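Local atomic coordinates of possible adhesin (Caldicellulosiruptor kronotskyensis, PDB entry 4WA0), a protein that is a possible adhesin of the tapirin family whose C-terminal beta-helix domain, present here, probably helps attach the bacterium to cellulose. Residues Ile259-Glu264 with Arg273-Ala278; Tyr337-Pro340 with Ile344-Asp347; Leu292-Ile295 with Asn299-Phe302; Phe321-Thr326 with Ala331-Lys336; Ile315-Thr320 with Ser350-Gln355. All coordinates share one frame; numbering follows the deposited sequence. Where two conformers were deposited one is given.

Contact 1. Residues Ile259-Glu264 with Arg273-Ala278; sequences IVIYGE and RIEISA. With MG (magnesium ion), chain B.
Ile-261 reaches from strand 258-263 into the angle between two consecutive residues of helix 269-280, Glu-275 and Ile-276. Its CD1 lies 3.7 Å from Ile-276 CG1, where the two side chains meet nearly perpendicularly. The same methyl, CD1 of Ile-261, is 3.9 Å from CG of Glu-275, but here the chains run past one another in opposite senses. Ile-259, two residues earlier on the same strand face, comes at a slant and sets its CD1 4.1 Å from CA of Ile-276, about as near as to its CG1. No hydrogen bond links the segments.

This strand face looks into the interior of the parallel beta-helix near the magnesium-bearing end of the domain. The helix lies over it, its short axis 9.6 Å from that of the strand at 134°, and Ile-276 goes on to touch Leu-292 of the next strand.

Glu-275 leaves the helix with CG trans to the backbone N (chi1 -179°) and then bends at chi2 (70°), so that its aliphatic part passes Ile-261 while the carboxylate swings to the magnesium. Glu-275 OE1 binds the ion at 2.5 Å; OE2 stays 3.3 Å from the magnesium and is hydrogen-bonded to Ser-248 OG; metal and serine together probably fix the carboxylate's rotation. Asp-239 OD1 and the carbonyls of Val-241, Ser-243 and Leu-246 bind the same magnesium.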
# COMPACT_ATOMS: atom_id res chain seq x y z
N ILE A 259 -19.09 12.27 10.30
CA ILE A 259 -18.57 13.68 10.34
C ILE A 259 -17.27 13.79 9.55
O ILE A 259 -16.46 12.82 9.51
CB ILE A 259 -18.46 14.11 11.79
CG1 ILE A 259 -18.12 15.63 11.93
CG2 ILE A 259 -17.44 13.27 12.51
CD1 ILE A 259 -18.26 16.12 13.34
N VAL A 260 -17.13 14.89 8.82
CA VAL A 260 -15.86 15.22 8.21
C VAL A 260 -15.22 16.37 9.01
O VAL A 260 -15.89 17.37 9.30
CB VAL A 260 -15.94 15.46 6.69
CG1 VAL A 260 -16.89 16.57 6.37
CG2 VAL A 260 -14.58 15.70 6.08
N ILE A 261 -13.93 16.18 9.32
CA ILE A 261 -13.10 17.22 9.93
C ILE A 261 -12.09 17.71 8.92
O ILE A 261 -11.40 16.89 8.34
CB ILE A 261 -12.38 16.64 11.15
CG1 ILE A 261 -13.35 16.07 12.19
CG2 ILE A 261 -11.53 17.63 11.90
CD1 ILE A 261 -14.49 16.94 12.67
N TYR A 262 -11.99 19.03 8.77
CA TYR A 262 -11.09 19.65 7.84
C TYR A 262 -10.04 20.40 8.66
O TYR A 262 -10.40 21.19 9.54
CB TYR A 262 -11.79 20.68 7.02
CG TYR A 262 -12.87 20.13 6.08
CD1 TYR A 262 -12.53 19.55 4.93
CD2 TYR A 262 -14.21 20.33 6.36
CE1 TYR A 262 -13.52 19.06 4.05
CE2 TYR A 262 -15.20 19.83 5.50
CZ TYR A 262 -14.82 19.24 4.35
OH TYR A 262 -15.77 18.76 3.45
N GLY A 263 -8.76 20.14 8.41
CA GLY A 263 -7.68 20.99 9.00
C GLY A 263 -6.73 21.37 7.89
O GLY A 263 -5.93 20.56 7.45
N GLU A 264 -6.76 22.63 7.45
CA GLU A 264 -5.87 23.00 6.39
C GLU A 264 -4.41 22.70 6.69
O GLU A 264 -3.72 22.00 5.94
CB GLU A 264 -6.06 24.48 6.01
CG GLU A 264 -5.05 25.02 5.00
CD GLU A 264 -5.21 24.48 3.57
OE1 GLU A 264 -6.16 23.69 3.29
OE2 GLU A 264 -4.41 24.84 2.69
N ARG A 273 -11.34 16.01 18.37
CA ARG A 273 -12.42 15.66 19.34
C ARG A 273 -13.15 16.88 19.89
O ARG A 273 -14.37 16.83 20.07
CB ARG A 273 -11.91 14.83 20.48
CG ARG A 273 -11.50 13.38 20.14
CD ARG A 273 -11.19 12.52 21.41
NE ARG A 273 -9.84 12.69 21.93
CZ ARG A 273 -8.72 12.16 21.40
NH1 ARG A 273 -8.80 11.37 20.34
NH2 ARG A 273 -7.50 12.44 21.93
N ILE A 274 -12.44 17.99 20.12
CA ILE A 274 -13.09 19.20 20.52
C ILE A 274 -14.03 19.73 19.43
O ILE A 274 -15.19 20.08 19.74
CB ILE A 274 -12.04 20.27 20.91
CG1 ILE A 274 -11.35 19.83 22.21
CG2 ILE A 274 -12.73 21.65 20.99
CD1 ILE A 274 -10.07 20.57 22.53
N GLU A 275 -13.59 19.65 18.16
CA GLU A 275 -14.42 20.05 17.00
C GLU A 275 -15.62 19.12 16.90
O GLU A 275 -16.73 19.59 16.66
CB GLU A 275 -13.60 20.00 15.73
CG GLU A 275 -14.33 20.41 14.44
CD GLU A 275 -14.68 21.88 14.32
OE1 GLU A 275 -14.08 22.68 15.06
OE2 GLU A 275 -15.54 22.24 13.45
N ILE A 276 -15.39 17.82 17.07
CA ILE A 276 -16.49 16.83 16.96
C ILE A 276 -17.57 17.05 18.03
O ILE A 276 -18.80 17.03 17.74
CB ILE A 276 -16.00 15.36 17.01
CG1 ILE A 276 -15.06 15.03 15.81
CG2 ILE A 276 -17.17 14.36 17.09
CD1 ILE A 276 -14.17 13.84 16.06
N SER A 277 -17.13 17.26 19.24
CA SER A 277 -18.05 17.44 20.34
C SER A 277 -18.93 18.70 20.13
O SER A 277 -20.17 18.71 20.33
CB SER A 277 -17.23 17.55 21.63
OG SER A 277 -16.59 16.34 21.94
N ALA A 278 -18.30 19.78 19.69
CA ALA A 278 -19.03 20.99 19.41
C ALA A 278 -20.00 20.79 18.26
O ALA A 278 -21.14 21.25 18.34
CB ALA A 278 -18.07 22.17 19.12
MG MG B . -13.90 25.03 14.31

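Contact 2. Residues Tyr337-Pro340 with Ile344-Asp347; sequences YQMP and IQQD
Pro-340 packs closely against the start of helix 342-352, with its CB 3.6 Å from Ile-344 CG2 and 3.9 Å from Ile-344 CB. Both residues are buried. The branch that touches the proline is CG2, placed trans to the backbone N of Ile-344; it also packs on Val-260 CB of strand 258-263, while the CG1 arm (chi1 -62°) leads away from the proline. The side chain further meets Gln-258. The proline ring in turn rests on Gln-258 and on His-293 of strand 291-296.

The carbonyl of Pro-340 is gripped from the helix as well. Gln-345 NE2 donates to Pro-340 O at 2.8 Å with an N-H...O angle of 154°, approaching 30° off the carbonyl plane. CG of Gln-345 lies 3.5 Å from Pro-340 O, and the chain extended beyond it carries the amide to the carbonyl. The link spans the turn that carries the chain out of strand 333-337, the last strand in sequence of the beta-helix, and into the C-terminal helix, which lies against the outer surface of the coils. Ile-344 thus faces the coils, while Gln-345 reaches across to the carbonyl.

The packing is looser at Met-339. This selenomethionine, solvent-exposed, runs roughly at right angles to Gln-345 and touches it by CG at 3.9 Å from Gln-345 NE2. It was modelled in two conformers, which leaves the position of the selenium and terminal methyl beside the amide doubtful. Gln-345 itself is partly exposed and also meets a neighbouring molecule in the crystal.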
# COMPACT_ATOMS: atom_id res chain seq x y z
N TYR A 337 -12.09 1.08 6.84
CA TYR A 337 -12.66 1.96 5.81
C TYR A 337 -14.18 2.00 5.79
O TYR A 337 -14.83 0.95 5.85
CB TYR A 337 -12.16 1.53 4.43
CG TYR A 337 -12.86 2.30 3.31
CD1 TYR A 337 -12.57 3.63 3.09
CD2 TYR A 337 -13.79 1.70 2.50
CE1 TYR A 337 -13.21 4.32 2.08
CE2 TYR A 337 -14.43 2.40 1.49
CZ TYR A 337 -14.15 3.76 1.30
OH TYR A 337 -14.77 4.49 0.25
N GLN A 338 -14.75 3.20 5.64
CA GLN A 338 -16.18 3.33 5.35
C GLN A 338 -16.34 4.46 4.38
O GLN A 338 -15.77 5.53 4.58
CB GLN A 338 -16.94 3.74 6.59
CG GLN A 338 -16.84 2.78 7.76
CD GLN A 338 -17.65 1.50 7.50
OE1 GLN A 338 -18.37 1.38 6.49
NE2 GLN A 338 -17.49 0.54 8.39
N MSE A 339 -17.16 4.25 3.35
CA MSE A 339 -17.47 5.31 2.38
C MSE A 339 -18.29 6.38 3.06
O MSE A 339 -19.23 6.08 3.80
CB MSE A 339 -18.29 4.74 1.21
CG MSE A 339 -18.76 5.79 0.22
SE MSE A 339 -17.35 6.19 -1.09
CE MSE A 339 -18.62 6.12 -2.61
N PRO A 340 -17.95 7.66 2.81
CA PRO A 340 -18.85 8.69 3.37
C PRO A 340 -20.24 8.61 2.80
O PRO A 340 -20.42 8.11 1.65
CB PRO A 340 -18.18 10.03 3.01
CG PRO A 340 -16.94 9.71 2.30
CD PRO A 340 -16.86 8.25 2.03
N ILE A 344 -22.02 13.86 2.91
CA ILE A 344 -20.62 14.13 3.25
C ILE A 344 -19.72 14.05 2.01
O ILE A 344 -18.84 14.90 1.80
CB ILE A 344 -20.13 13.13 4.33
CG1 ILE A 344 -20.94 13.27 5.60
CG2 ILE A 344 -18.64 13.30 4.52
CD1 ILE A 344 -20.82 14.67 6.20
N GLN A 345 -20.00 13.09 1.11
CA GLN A 345 -19.33 13.07 -0.21
C GLN A 345 -19.49 14.37 -0.94
O GLN A 345 -18.53 14.98 -1.47
CB GLN A 345 -19.92 11.98 -1.12
CG GLN A 345 -19.74 10.50 -0.76
CD GLN A 345 -20.57 9.51 -1.63
OE1 GLN A 345 -20.60 9.60 -2.84
NE2 GLN A 345 -21.26 8.55 -0.98
N GLN A 346 -20.71 14.89 -0.97
CA GLN A 346 -20.96 16.11 -1.69
C GLN A 346 -20.19 17.30 -1.04
O GLN A 346 -19.62 18.17 -1.72
CB GLN A 346 -22.45 16.40 -1.70
CG GLN A 346 -22.84 17.66 -2.44
CD GLN A 346 -22.40 17.54 -3.90
OE1 GLN A 346 -22.91 16.70 -4.65
NE2 GLN A 346 -21.37 18.34 -4.30
N ASP A 347 -20.16 17.33 0.28
CA ASP A 347 -19.50 18.43 1.03
C ASP A 347 -18.02 18.45 0.72
O ASP A 347 -17.41 19.51 0.53
CB ASP A 347 -19.67 18.23 2.53
CG ASP A 347 -19.17 19.43 3.34
OD1 ASP A 347 -19.84 20.47 3.29
OD2 ASP A 347 -18.22 19.30 4.10

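Contact 3. Residues Leu292-Ile295 with Asn299-Phe302; sequences LHLI and NITF
Leu-294 points across the interior of the beta-helix at Ile-300 and Phe-302, and its contacts change atom by atom along the side chain. CB of Leu-294 already has a partner, Ile-300 CD1, at 4.0 Å. The isoleucine reaches this deep because its chain is extended at chi2 (176°), which carries CD1 forward to the root of the leucine. With CG opposite the carbonyl carbon (chi1 -66°), the fork of Leu-294 is carried into the interior. One branch goes to the opposing strand: Leu-294 CD1 sits 4.0 Å from Ile-300 CG2 and 4.2 Å from Phe-302 CZ, the far end of the aromatic ring, which it approaches obliquely. Both branches of Ile-300 are therefore used, CD1 at the base of Leu-294 and CG2 at its tip. The other branch, Leu-294 CD2, turns back along its own face of the solenoid, to 3.9 Å from Ile-261 CB. All three residues are buried, and the contact is wholly apolar.

Met-310 of strand 308-311 touches Leu-294 as well, so that all three walls of the coil contribute to the filling here. Strand 291-296 lies in one wall between strands 258-263 and 313-316. Strand 299-302, which follows after a short corner, lies in another wall between 266-268 and 320-325, and its Ile-300 and Phe-302 also pack on Phe-321 and Ile-323 of that latter neighbour.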
# COMPACT_ATOMS: atom_id res chain seq x y z
N LEU A 292 -15.87 8.66 10.77
CA LEU A 292 -15.02 9.87 10.76
C LEU A 292 -14.14 9.95 9.52
O LEU A 292 -13.47 9.01 9.19
CB LEU A 292 -14.12 9.81 11.99
CG LEU A 292 -13.12 10.93 12.26
CD1 LEU A 292 -13.82 12.24 12.58
CD2 LEU A 292 -12.23 10.55 13.39
N HIS A 293 -14.12 11.13 8.89
CA HIS A 293 -13.30 11.40 7.73
C HIS A 293 -12.42 12.61 8.06
O HIS A 293 -12.94 13.64 8.38
CB HIS A 293 -14.16 11.64 6.52
CG HIS A 293 -15.10 10.51 6.28
ND1 HIS A 293 -14.69 9.37 5.66
CD2 HIS A 293 -16.37 10.28 6.68
CE1 HIS A 293 -15.66 8.47 5.68
NE2 HIS A 293 -16.68 9.00 6.30
N LEU A 294 -11.10 12.43 8.02
CA LEU A 294 -10.15 13.46 8.41
C LEU A 294 -9.49 13.90 7.10
O LEU A 294 -8.93 13.07 6.35
CB LEU A 294 -9.08 12.85 9.31
CG LEU A 294 -9.56 12.36 10.68
CD1 LEU A 294 -8.41 11.65 11.40
CD2 LEU A 294 -10.24 13.40 11.56
N ILE A 295 -9.54 15.20 6.82
CA ILE A 295 -8.99 15.77 5.59
C ILE A 295 -8.11 16.97 5.94
O ILE A 295 -8.58 17.88 6.63
CB ILE A 295 -10.09 16.19 4.62
CG1 ILE A 295 -11.13 15.04 4.45
CG2 ILE A 295 -9.49 16.63 3.30
CD1 ILE A 295 -12.07 15.23 3.35
N ASN A 299 0.01 17.28 8.34
CA ASN A 299 0.11 15.96 8.98
C ASN A 299 -1.05 15.70 9.89
O ASN A 299 -1.73 16.65 10.34
CB ASN A 299 1.36 15.83 9.79
CG ASN A 299 2.62 15.90 8.90
OD1 ASN A 299 2.64 15.57 7.73
ND2 ASN A 299 3.70 16.38 9.53
N ILE A 300 -1.36 14.43 10.09
CA ILE A 300 -2.39 13.99 11.04
C ILE A 300 -1.74 13.24 12.14
O ILE A 300 -1.04 12.24 11.89
CB ILE A 300 -3.53 13.20 10.29
CG1 ILE A 300 -4.17 14.17 9.29
CG2 ILE A 300 -4.52 12.55 11.26
CD1 ILE A 300 -5.22 13.49 8.44
N THR A 301 -1.98 13.68 13.40
CA THR A 301 -1.29 13.16 14.60
C THR A 301 -2.32 12.68 15.59
O THR A 301 -3.31 13.35 15.88
CB THR A 301 -0.40 14.23 15.25
OG1 THR A 301 0.47 14.70 14.22
CG2 THR A 301 0.46 13.68 16.43
N PHE A 302 -2.00 11.54 16.16
CA PHE A 302 -2.83 10.87 17.18
C PHE A 302 -1.99 10.98 18.42
O PHE A 302 -0.81 10.56 18.42
CB PHE A 302 -3.15 9.43 16.78
CG PHE A 302 -4.00 9.33 15.57
CD1 PHE A 302 -5.36 9.52 15.58
CD2 PHE A 302 -3.39 9.11 14.32
CE1 PHE A 302 -6.13 9.45 14.41
CE2 PHE A 302 -4.16 9.08 13.19
CZ PHE A 302 -5.52 9.25 13.20

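Contact 4. Residues Phe321-Thr326 with Ala331-Lys336; sequences FNINAT and AGLTLK
No ring or amide lies at the interface where Ile-323 meets Leu-333 and Ala-325 meets Ala-331; the contact is made by methyl groups alone. At the corner the two alanines face each other with CB of Ala-325 4.3 Å from CB of Ala-331, their small side chains letting the CA atoms come within 6.5 Å. One step further into the coil, where the segments diverge, larger side chains bridge the gap: CG2 of Ile-323 stands 4.5 Å from CD2 of Leu-333, a loose touch. The touching parts run 147° apart. Gly-332, at a phi of 89°, leads the chain from the corner into strand 333-337.

Asn-21 lies against both Ile-323 and Leu-333, while Phe-302 packs on Leu-333 from the preceding coil. On the outward face of strand 320-325, Asn-322 OD1 bonds to Asn-19 ND2, and the Asn-322 backbone N bonds to Asn-299 OD1, bonds that tie Asn-322 to the neighbouring coils on both sides of the strand. The arrangement is that of a parallel beta-helix corner, where two walls converge and aliphatic residues fill the wedge between them.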
# COMPACT_ATOMS: atom_id res chain seq x y z
N PHE A 321 2.70 13.95 3.42
CA PHE A 321 1.78 13.56 4.45
C PHE A 321 2.42 12.55 5.40
O PHE A 321 2.95 11.55 4.93
CB PHE A 321 0.57 12.95 3.81
CG PHE A 321 -0.49 12.55 4.77
CD1 PHE A 321 -0.86 13.41 5.78
CD2 PHE A 321 -1.17 11.40 4.63
CE1 PHE A 321 -1.86 13.06 6.67
CE2 PHE A 321 -2.18 11.04 5.47
CZ PHE A 321 -2.50 11.86 6.54
N ASN A 322 2.38 12.82 6.70
CA ASN A 322 2.81 11.88 7.73
C ASN A 322 1.65 11.60 8.62
O ASN A 322 0.90 12.60 9.01
CB ASN A 322 3.95 12.50 8.58
CG ASN A 322 5.17 12.88 7.72
OD1 ASN A 322 5.96 12.08 7.40
ND2 ASN A 322 5.16 14.11 7.21
N ILE A 323 1.46 10.33 8.96
CA ILE A 323 0.53 9.91 10.01
C ILE A 323 1.40 9.67 11.22
O ILE A 323 2.30 8.81 11.16
CB ILE A 323 -0.25 8.61 9.62
CG1 ILE A 323 -1.06 8.86 8.35
CG2 ILE A 323 -1.17 8.20 10.80
CD1 ILE A 323 -1.68 7.55 7.90
N ASN A 324 1.19 10.47 12.28
CA ASN A 324 2.12 10.41 13.43
C ASN A 324 1.38 10.01 14.69
O ASN A 324 0.19 10.29 14.82
CB ASN A 324 2.82 11.75 13.67
CG ASN A 324 3.81 12.12 12.56
OD1 ASN A 324 4.26 11.27 11.80
ND2 ASN A 324 4.01 13.43 12.38
N ALA A 325 2.10 9.36 15.60
CA ALA A 325 1.56 8.93 16.92
C ALA A 325 2.59 9.34 17.88
O ALA A 325 3.69 8.77 17.91
CB ALA A 325 1.34 7.41 17.01
N THR A 326 2.27 10.34 18.69
CA THR A 326 3.26 10.97 19.55
C THR A 326 3.22 10.56 21.02
O THR A 326 4.18 10.84 21.73
CB THR A 326 3.16 12.50 19.44
OG1 THR A 326 1.78 12.90 19.52
CG2 THR A 326 3.80 13.00 18.11
N ALA A 331 1.91 3.29 19.51
CA ALA A 331 0.52 3.31 19.99
C ALA A 331 -0.42 2.55 19.01
O ALA A 331 -1.30 1.75 19.39
CB ALA A 331 0.08 4.76 20.21
N GLY A 332 -0.21 2.84 17.73
CA GLY A 332 -0.97 2.19 16.66
C GLY A 332 -2.27 2.90 16.27
O GLY A 332 -2.80 3.73 17.03
N LEU A 333 -2.75 2.59 15.07
CA LEU A 333 -3.99 3.11 14.55
C LEU A 333 -4.64 1.93 13.86
O LEU A 333 -3.98 1.29 13.01
CB LEU A 333 -3.80 4.19 13.49
CG LEU A 333 -5.10 4.70 12.77
CD1 LEU A 333 -6.01 5.41 13.77
CD2 LEU A 333 -4.75 5.68 11.65
N THR A 334 -5.91 1.69 14.14
CA THR A 334 -6.73 0.78 13.38
C THR A 334 -7.74 1.60 12.62
O THR A 334 -8.43 2.44 13.24
CB THR A 334 -7.46 -0.18 14.34
OG1 THR A 334 -6.50 -1.08 14.90
CG2 THR A 334 -8.50 -0.94 13.67
N LEU A 335 -7.77 1.43 11.32
CA LEU A 335 -8.66 2.13 10.40
C LEU A 335 -9.49 1.14 9.59
O LEU A 335 -8.97 0.39 8.74
CB LEU A 335 -7.88 3.09 9.51
CG LEU A 335 -8.61 3.80 8.35
CD1 LEU A 335 -9.77 4.66 8.88
CD2 LEU A 335 -7.61 4.63 7.53
N LYS A 336 -10.80 1.14 9.86
CA LYS A 336 -11.72 0.35 9.08
C LYS A 336 -12.35 1.31 8.10
O LYS A 336 -13.10 2.22 8.48
CB LYS A 336 -12.82 -0.25 9.93
CG LYS A 336 -13.85 -1.01 9.11
CD LYS A 336 -13.54 -2.47 9.02
CE LYS A 336 -14.73 -3.35 9.35
NZ LYS A 336 -15.80 -3.34 8.33

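Contact 5. Residues Ile315-Thr320 with Ser350-Gln355; sequences ISLGST and SNTGIQ
The apolar contacts are all made by Leu-317, whose two methyls divide between Thr-352, the last residue of helix 342-352, and Ile-354 just after it. CD1 of Leu-317 presses on Thr-352 CG2 at 3.5 Å, a close fit, and lies 4.0 Å from Thr-352 CB; the two side chains meet nearly at right angles. CD2 of Leu-317 takes Ile-354 CD1 at 3.9 Å, on a more slanting course. Leu-231, from a loop, touches both Leu-317 and Ile-354 and extends this hydrophobic patch.

Leu-317 follows strand 313-316 directly, where the chain begins to turn a corner of the beta-helix toward strand 320-325. The C-terminal helix runs along the outside of these coils, and its last turn is held to the corner by the leucine.

Polar interactions organise each segment separately, and none crosses between them. Thr-352 has chi1 of 68°, which sets OG1 between its backbone N and carbonyl carbon, hydrogen-bonded to Ile-348 O in the preceding turn, and leaves the methyl for Leu-317. Thr-352 OG1 also receives a weak, nearly straight bond from Ile-354 N at 3.4 Å. Between Thr-352 and Ile-354, Gly-353 takes a positive phi (79°) and ends the helix, directing the chain so that Ile-354 can join the patch. On the corner side, Gly-318 N makes a similarly weak bond to Ser-316 OG, while the carbonyl of Leu-317 is bonded by Lys-15 NZ.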
# COMPACT_ATOMS: atom_id res chain seq x y z
N ILE A 315 -7.62 11.61 4.30
CA ILE A 315 -7.28 12.19 3.00
C ILE A 315 -6.36 13.36 3.21
O ILE A 315 -6.70 14.28 3.94
CB ILE A 315 -8.53 12.64 2.24
CG1 ILE A 315 -9.41 11.44 1.97
CG2 ILE A 315 -8.16 13.31 0.89
CD1 ILE A 315 -10.79 11.75 1.53
N SER A 316 -5.19 13.30 2.59
CA SER A 316 -4.31 14.44 2.60
C SER A 316 -4.26 15.00 1.20
O SER A 316 -4.10 14.25 0.22
CB SER A 316 -2.91 13.99 2.94
OG SER A 316 -1.92 14.91 2.43
N LEU A 317 -4.32 16.31 1.12
CA LEU A 317 -4.35 17.02 -0.15
C LEU A 317 -3.24 18.05 -0.16
O LEU A 317 -3.28 18.94 -1.01
CB LEU A 317 -5.73 17.71 -0.37
CG LEU A 317 -6.93 16.76 -0.51
CD1 LEU A 317 -8.22 17.52 -0.66
CD2 LEU A 317 -6.70 15.83 -1.64
N GLY A 318 -2.25 17.84 0.71
CA GLY A 318 -1.03 18.60 0.78
C GLY A 318 0.11 18.06 -0.06
O GLY A 318 -0.04 17.19 -0.89
N SER A 319 1.32 18.59 0.13
CA SER A 319 2.43 18.18 -0.71
C SER A 319 3.05 16.92 -0.24
O SER A 319 3.62 16.18 -1.02
CB SER A 319 3.53 19.25 -0.85
OG SER A 319 4.08 19.51 0.41
N THR A 320 2.97 16.65 1.05
CA THR A 320 3.47 15.42 1.63
C THR A 320 2.62 15.17 2.88
O THR A 320 1.92 16.08 3.37
CB THR A 320 4.94 15.47 2.13
OG1 THR A 320 5.05 16.44 3.18
CG2 THR A 320 5.97 15.78 1.01
N SER A 350 -17.34 19.49 -2.83
CA SER A 350 -17.54 20.92 -3.02
C SER A 350 -16.34 21.70 -2.51
O SER A 350 -15.90 22.66 -3.15
CB SER A 350 -18.79 21.41 -2.32
OG SER A 350 -19.93 20.82 -2.95
N ASN A 351 -15.85 21.30 -1.36
CA ASN A 351 -14.75 22.03 -0.71
C ASN A 351 -13.39 21.77 -1.35
O ASN A 351 -12.46 22.55 -1.15
CB ASN A 351 -14.66 21.64 0.75
CG ASN A 351 -15.72 22.30 1.59
OD1 ASN A 351 -15.99 23.46 1.46
ND2 ASN A 351 -16.34 21.54 2.48
N THR A 352 -13.24 20.66 -2.06
CA THR A 352 -11.98 20.34 -2.72
C THR A 352 -11.97 20.47 -4.23
O THR A 352 -10.91 20.72 -4.83
CB THR A 352 -11.57 18.93 -2.37
OG1 THR A 352 -12.49 18.00 -2.97
CG2 THR A 352 -11.52 18.78 -0.82
N GLY A 353 -13.13 20.21 -4.86
CA GLY A 353 -13.28 20.31 -6.27
C GLY A 353 -12.76 19.13 -7.04
O GLY A 353 -12.76 19.18 -8.29
N ILE A 354 -12.37 18.04 -6.38
CA ILE A 354 -11.84 16.91 -7.16
C ILE A 354 -12.98 16.31 -7.97
O ILE A 354 -14.06 16.11 -7.43
CB ILE A 354 -11.08 15.82 -6.37
CG1 ILE A 354 -10.00 16.52 -5.52
CG2 ILE A 354 -10.50 14.76 -7.36
CD1 ILE A 354 -8.95 15.64 -4.88
N GLN A 355 -12.68 16.10 -9.26
CA GLN A 355 -13.62 15.66 -10.28
C GLN A 355 -12.84 14.63 -11.08
O GLN A 355 -12.01 14.99 -11.94
CB GLN A 355 -14.00 16.81 -11.19
CG GLN A 355 -14.73 17.97 -10.51
CD GLN A 355 -14.17 19.34 -10.92
OE1 GLN A 355 -13.43 19.46 -11.91
NE2 GLN A 355 -14.51 20.37 -10.14

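In the fold
Along the chain, contacts 1 and 3 come first; contacts 4 and 2, in that order, both fall between the two halves of contact 5. Contacts 1 and 3, with centres 9 Å apart, share the wall containing neighbouring strands 258-263 and 291-296, and strand 313-316 of contact 5 adjoins the latter. Contacts 3 and 4, their centres also 9 Å apart, meet through strands 299-302 and 320-325 in another wall. The centres of contacts 2 and 5 are 14 Å apart; both use helix 342-352, which lies outside the coils, where Tyr-262 OH bonds Asp-347 and Asn-351. Interior packing and an external helix thus hold together the coils between the metal-bearing end and the body of the beta-helix.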